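Local coordinates for protein hypothetical acetyltransferase (Shewanella oneidensis, PDB 1T82) that is of unconfirmed function but adopts a dimeric hotdog fold and probably acts on acyl thioesters, as a thioesterase or acyltransferase, at residues P52-N55 with L56-M60; Q134-D138 with G139-A143. All blocks are in the same frame, centred on the assembly; numbering follows the deposited sequence.

Interaction 1: residues P52-N55 with L56-M60; sequences PNIN and LHHTM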
loop_
_atom_site.group_PDB
_atom_site.type_symbol
_atom_site.label_atom_id
_atom_site.label_comp_id
_atom_site.label_asym_id
_atom_site.label_seq_id
_atom_site.Cartn_x
_atom_site.Cartn_y
_atom_site.Cartn_z
ATOM N N PRO B 52 -13.722 1.895 -6.825
ATOM C CA PRO B 52 -13.362 0.711 -6.037
ATOM C C PRO B 52 -12.325 1.016 -4.963
ATOM O O PRO B 52 -12.077 0.214 -4.062
ATOM C CB PRO B 52 -12.829 -0.250 -7.095
ATOM C CG PRO B 52 -12.156 0.678 -8.070
ATOM C CD PRO B 52 -13.115 1.849 -8.171
ATOM N N ASN B 53 -11.742 2.200 -5.067
ATOM C CA ASN B 53 -10.685 2.638 -4.165
ATOM C C ASN B 53 -11.081 3.650 -3.096
ATOM O O ASN B 53 -10.220 4.314 -2.522
ATOM C CB ASN B 53 -9.546 3.204 -5.012
ATOM C CG ASN B 53 -8.997 2.184 -5.983
ATOM O OD1 ASN B 53 -9.019 2.381 -7.201
ATOM N ND2 ASN B 53 -8.506 1.079 -5.448
ATOM N N ILE B 54 -12.373 3.764 -2.810
ATOM C CA ILE B 54 -12.817 4.734 -1.814
ATOM C C ILE B 54 -12.683 4.300 -0.353
ATOM O O ILE B 54 -12.400 3.136 -0.038
ATOM C CB ILE B 54 -14.293 5.144 -2.050
ATOM C CG1 ILE B 54 -15.210 3.919 -1.950
ATOM C CG2 ILE B 54 -14.436 5.784 -3.423
ATOM C CD1 ILE B 54 -16.694 4.248 -2.117
ATOM N N ASN B 55 -12.865 5.280 0.525
ATOM C CA ASN B 55 -12.843 5.090 1.969
ATOM C C ASN B 55 -14.160 5.713 2.433
ATOM O O ASN B 55 -14.987 6.090 1.604
ATOM C CB ASN B 55 -11.656 5.815 2.608
ATOM C CG ASN B 55 -11.608 7.283 2.246
ATOM O OD1 ASN B 55 -12.641 7.910 2.024
ATOM N ND2 ASN B 55 -10.399 7.846 2.195
ATOM N N LEU B 56 -14.352 5.839 3.741
ATOM C CA LEU B 56 -15.591 6.399 4.274
ATOM C C LEU B 56 -15.873 7.839 3.846
ATOM O O LEU B 56 -17.027 8.273 3.836
ATOM C CB LEU B 56 -15.594 6.296 5.806
ATOM C CG LEU B 56 -14.623 7.132 6.647
ATOM C CD1 LEU B 56 -15.238 8.497 6.939
ATOM C CD2 LEU B 56 -14.342 6.411 7.957
ATOM N N HIS B 57 -14.825 8.577 3.497
ATOM C CA HIS B 57 -14.975 9.968 3.069
ATOM C C HIS B 57 -15.259 10.053 1.576
ATOM O O HIS B 57 -15.457 11.142 1.033
ATOM C CB HIS B 57 -13.697 10.766 3.352
ATOM C CG HIS B 57 -13.238 10.701 4.775
ATOM N ND1 HIS B 57 -12.258 9.832 5.202
ATOM C CD2 HIS B 57 -13.622 11.403 5.867
ATOM C CE1 HIS B 57 -12.056 10.002 6.495
ATOM N NE2 HIS B 57 -12.870 10.950 6.923
ATOM N N HIS B 58 -15.276 8.902 0.916
ATOM C CA HIS B 58 -15.497 8.859 -0.519
ATOM C C HIS B 58 -14.295 9.471 -1.245
ATOM O O HIS B 58 -14.412 9.935 -2.380
ATOM C CB HIS B 58 -16.794 9.585 -0.897
ATOM C CG HIS B 58 -18.029 8.791 -0.606
ATOM N ND1 HIS B 58 -18.527 7.845 -1.474
ATOM C CD2 HIS B 58 -18.832 8.762 0.484
ATOM C CE1 HIS B 58 -19.584 7.265 -0.933
ATOM N NE2 HIS B 58 -19.790 7.802 0.256
ATOM N N THR B 59 -13.148 9.493 -0.567
ATOM C CA THR B 59 -11.906 9.985 -1.167
ATOM C C THR B 59 -11.051 8.739 -1.330
ATOM O O THR B 59 -11.447 7.670 -0.869
ATOM C CB THR B 59 -11.171 11.020 -0.278
ATOM O OG1 THR B 59 -10.938 10.477 1.026
ATOM C CG2 THR B 59 -11.997 12.293 -0.172
HETATM N N MSE B 60 -9.888 8.833 -1.964
HETATM C CA MSE B 60 -9.125 7.603 -2.150
HETATM C C MSE B 60 -8.492 7.034 -0.885
HETATM O O MSE B 60 -7.836 7.733 -0.110
HETATM C CB MSE B 60 -8.065 7.765 -3.242
HETATM C CG MSE B 60 -7.576 6.409 -3.771
HETATM SE SE MSE B 60 -6.377 6.506 -5.291
HETATM C CE MSE B 60 -7.745 6.368 -6.660
#
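N55 and T59 meet across a tight reversal of the chain, and the side chain of N55 does most of the work. Its CB lies 3.9 Å from T59 O. CG sits between the backbone N and the carbonyl carbon (chi1 54°), which turns the amide back over the residues that follow. At the tip the two branches divide the task. N55 OD1 accepts from T59 N at 3.1 Å, with the donor standing 43° out of the carbonyl plane, and takes a weaker, more bent bond from H57 N at 2.7 Å. N55 ND2 gives its hydrogen to T59 OG1 at 2.9 Å, and the hydroxyl lies almost in the amide plane. A type I beta turn from N55 to H58 underlies this arrangement, closed by H58 N bonding to N55 O at 2.9 Å; it forms part of the loop between strand 43-47 and helix 62-84 of the hotdog fold. With an alanine here the amides of H57 and T59 would probably lose their shared acceptor, and the T59 hydroxyl would be likely to turn. Nearer the loop's base, N55 N makes a weak bond to T59 O. There the methylene CG of the selenomethionine M60 packs 4.0 Å from N53 CB, while I54 packs on P27 of the second subunit.

Interaction 2: residues Q134-D138 with G139-A143; sequences QLFCD and GKLCA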
loop_
_atom_site.group_PDB
_atom_site.type_symbol
_atom_site.label_atom_id
_atom_site.label_comp_id
_atom_site.label_asym_id
_atom_site.label_seq_id
_atom_site.Cartn_x
_atom_site.Cartn_y
_atom_site.Cartn_z
ATOM N N GLN B 134 5.002 10.385 -7.698
ATOM C CA GLN B 134 4.160 11.462 -7.190
ATOM C C GLN B 134 2.729 11.263 -7.657
ATOM O O GLN B 134 2.493 10.817 -8.775
ATOM C CB GLN B 134 4.661 12.821 -7.679
ATOM C CG GLN B 134 6.033 13.198 -7.160
ATOM C CD GLN B 134 6.372 14.641 -7.465
ATOM O OE1 GLN B 134 6.369 15.060 -8.622
ATOM N NE2 GLN B 134 6.671 15.407 -6.428
ATOM N N LEU B 135 1.772 11.592 -6.797
ATOM C CA LEU B 135 0.369 11.448 -7.150
ATOM C C LEU B 135 -0.306 12.812 -7.146
ATOM O O LEU B 135 -0.246 13.546 -6.157
ATOM C CB LEU B 135 -0.325 10.495 -6.168
ATOM C CG LEU B 135 -1.797 10.157 -6.431
ATOM C CD1 LEU B 135 -2.102 8.760 -5.898
ATOM C CD2 LEU B 135 -2.696 11.197 -5.782
ATOM N N PHE B 136 -0.931 13.147 -8.267
ATOM C CA PHE B 136 -1.621 14.421 -8.420
ATOM C C PHE B 136 -3.111 14.216 -8.664
ATOM O O PHE B 136 -3.523 13.203 -9.229
ATOM C CB PHE B 136 -1.053 15.203 -9.610
ATOM C CG PHE B 136 0.423 15.466 -9.523
ATOM C CD1 PHE B 136 1.343 14.504 -9.930
ATOM C CD2 PHE B 136 0.894 16.678 -9.026
ATOM C CE1 PHE B 136 2.711 14.745 -9.842
ATOM C CE2 PHE B 136 2.263 16.928 -8.934
ATOM C CZ PHE B 136 3.171 15.958 -9.341
ATOM N N CYS B 137 -3.909 15.187 -8.230
ATOM C CA CYS B 137 -5.351 15.172 -8.440
ATOM C C CYS B 137 -5.722 16.617 -8.757
ATOM O O CYS B 137 -5.471 17.517 -7.956
ATOM C CB CYS B 137 -6.100 14.700 -7.193
ATOM S SG CYS B 137 -7.898 14.581 -7.429
ATOM N N ASP B 138 -6.306 16.831 -9.930
ATOM C CA ASP B 138 -6.686 18.166 -10.376
ATOM C C ASP B 138 -5.457 19.070 -10.473
ATOM O O ASP B 138 -5.551 20.290 -10.336
ATOM C CB ASP B 138 -7.721 18.788 -9.433
ATOM C CG ASP B 138 -9.045 18.049 -9.452
ATOM O OD1 ASP B 138 -9.368 17.433 -10.489
ATOM O OD2 ASP B 138 -9.769 18.094 -8.437
ATOM N N GLY B 139 -4.302 18.459 -10.709
ATOM C CA GLY B 139 -3.075 19.223 -10.840
ATOM C C GLY B 139 -2.424 19.581 -9.520
ATOM O O GLY B 139 -1.480 20.371 -9.486
ATOM N N LYS B 140 -2.930 19.011 -8.432
ATOM C CA LYS B 140 -2.372 19.273 -7.114
ATOM C C LYS B 140 -1.688 18.028 -6.567
ATOM O O LYS B 140 -2.238 16.929 -6.644
ATOM C CB LYS B 140 -3.463 19.714 -6.137
ATOM C CG LYS B 140 -2.928 20.015 -4.747
ATOM C CD LYS B 140 -4.021 20.464 -3.795
ATOM C CE LYS B 140 -5.001 19.343 -3.513
ATOM N NZ LYS B 140 -6.053 19.762 -2.551
ATOM N N LEU B 141 -0.489 18.206 -6.018
ATOM C CA LEU B 141 0.269 17.097 -5.442
ATOM C C LEU B 141 -0.436 16.644 -4.168
ATOM O O LEU B 141 -0.558 17.414 -3.214
ATOM C CB LEU B 141 1.697 17.546 -5.111
ATOM C CG LEU B 141 2.591 16.472 -4.475
ATOM C CD1 LEU B 141 2.722 15.309 -5.434
ATOM C CD2 LEU B 141 3.966 17.046 -4.139
ATOM N N CYS B 142 -0.887 15.391 -4.146
ATOM C CA CYS B 142 -1.603 14.863 -2.988
ATOM C C CYS B 142 -0.867 13.785 -2.195
ATOM O O CYS B 142 -1.227 13.499 -1.053
ATOM C CB CYS B 142 -2.973 14.327 -3.420
ATOM S SG CYS B 142 -4.121 15.596 -4.008
ATOM N N ALA B 143 0.146 13.173 -2.801
ATOM C CA ALA B 143 0.923 12.145 -2.113
ATOM C C ALA B 143 2.311 11.990 -2.731
ATOM O O ALA B 143 2.489 12.161 -3.940
ATOM C CB ALA B 143 0.175 10.804 -2.120
#
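L135 pairs with A143 and C137 with K140 as antiparallel hydrogen-bonded pairs, while F136 and L141 form the non-hydrogen-bonded pair between them, and a type I' turn from C137 to K140, with K140 N bonded to C137 O, closes the hairpin. The register slips by one residue at a classic beta bulge, where C142 and A143 both face L135, so that L135 O receives two amides: C142 N at 2.8 Å and A143 N, a weak bond at 3.4 Å. G139 has positive phi, and a side chain there would run into the carbonyl oxygen of D138.

On one side of the hairpin, L141 carries the packing. Its CG is anti to the backbone N (chi1 179°), which carries the branch along toward F136, and chi2 of 61° turns L141 CD1 over one face of the F136 ring, 4.1 Å from the ring centroid and displaced toward the rim, a CH-pi contact. L141 CD1 also touches Q134 CB at 3.9 Å, the two side chains crossing at about a right angle. The ring of F136 has a cation-pi partner in K110 as well, and the amide of Q134 is hydrogen-bonded to Q144.

L135 and A143 point to the other side, where L135 CB lies 4.1 Å from A143 CB and both side chains pack on I65 and M69 of helix 62-84, the long helix of the hotdog. Alongside them, L135 CD2 reaches C142 CB at 3.9 Å. The chemistry thus separates the sides: L135 and A143 meet I65 and M69 of the helix through apolar side chains, whereas the aromatic side combines a methyl over the ring with a cationic partner.

In the fold
The 52-60 loop of interaction 1 leads into helix 62-84, whereas the 134-143 hairpin of interaction 2 comes some fifty residues after that helix ends. In space they are neighbours: their centres are 16 Å apart, and their nearest atoms come within about 5 Å without touching. V103 and P107 bridge them, since the side chains of both M60 in interaction 1 and L135 in interaction 2 pack on these two loop residues. They differ in their relation to the dimer. The 52-60 loop touches the second subunit, whereas residues 134-143 meet no other chain of the assembly and belong to the sheet of their own subunit.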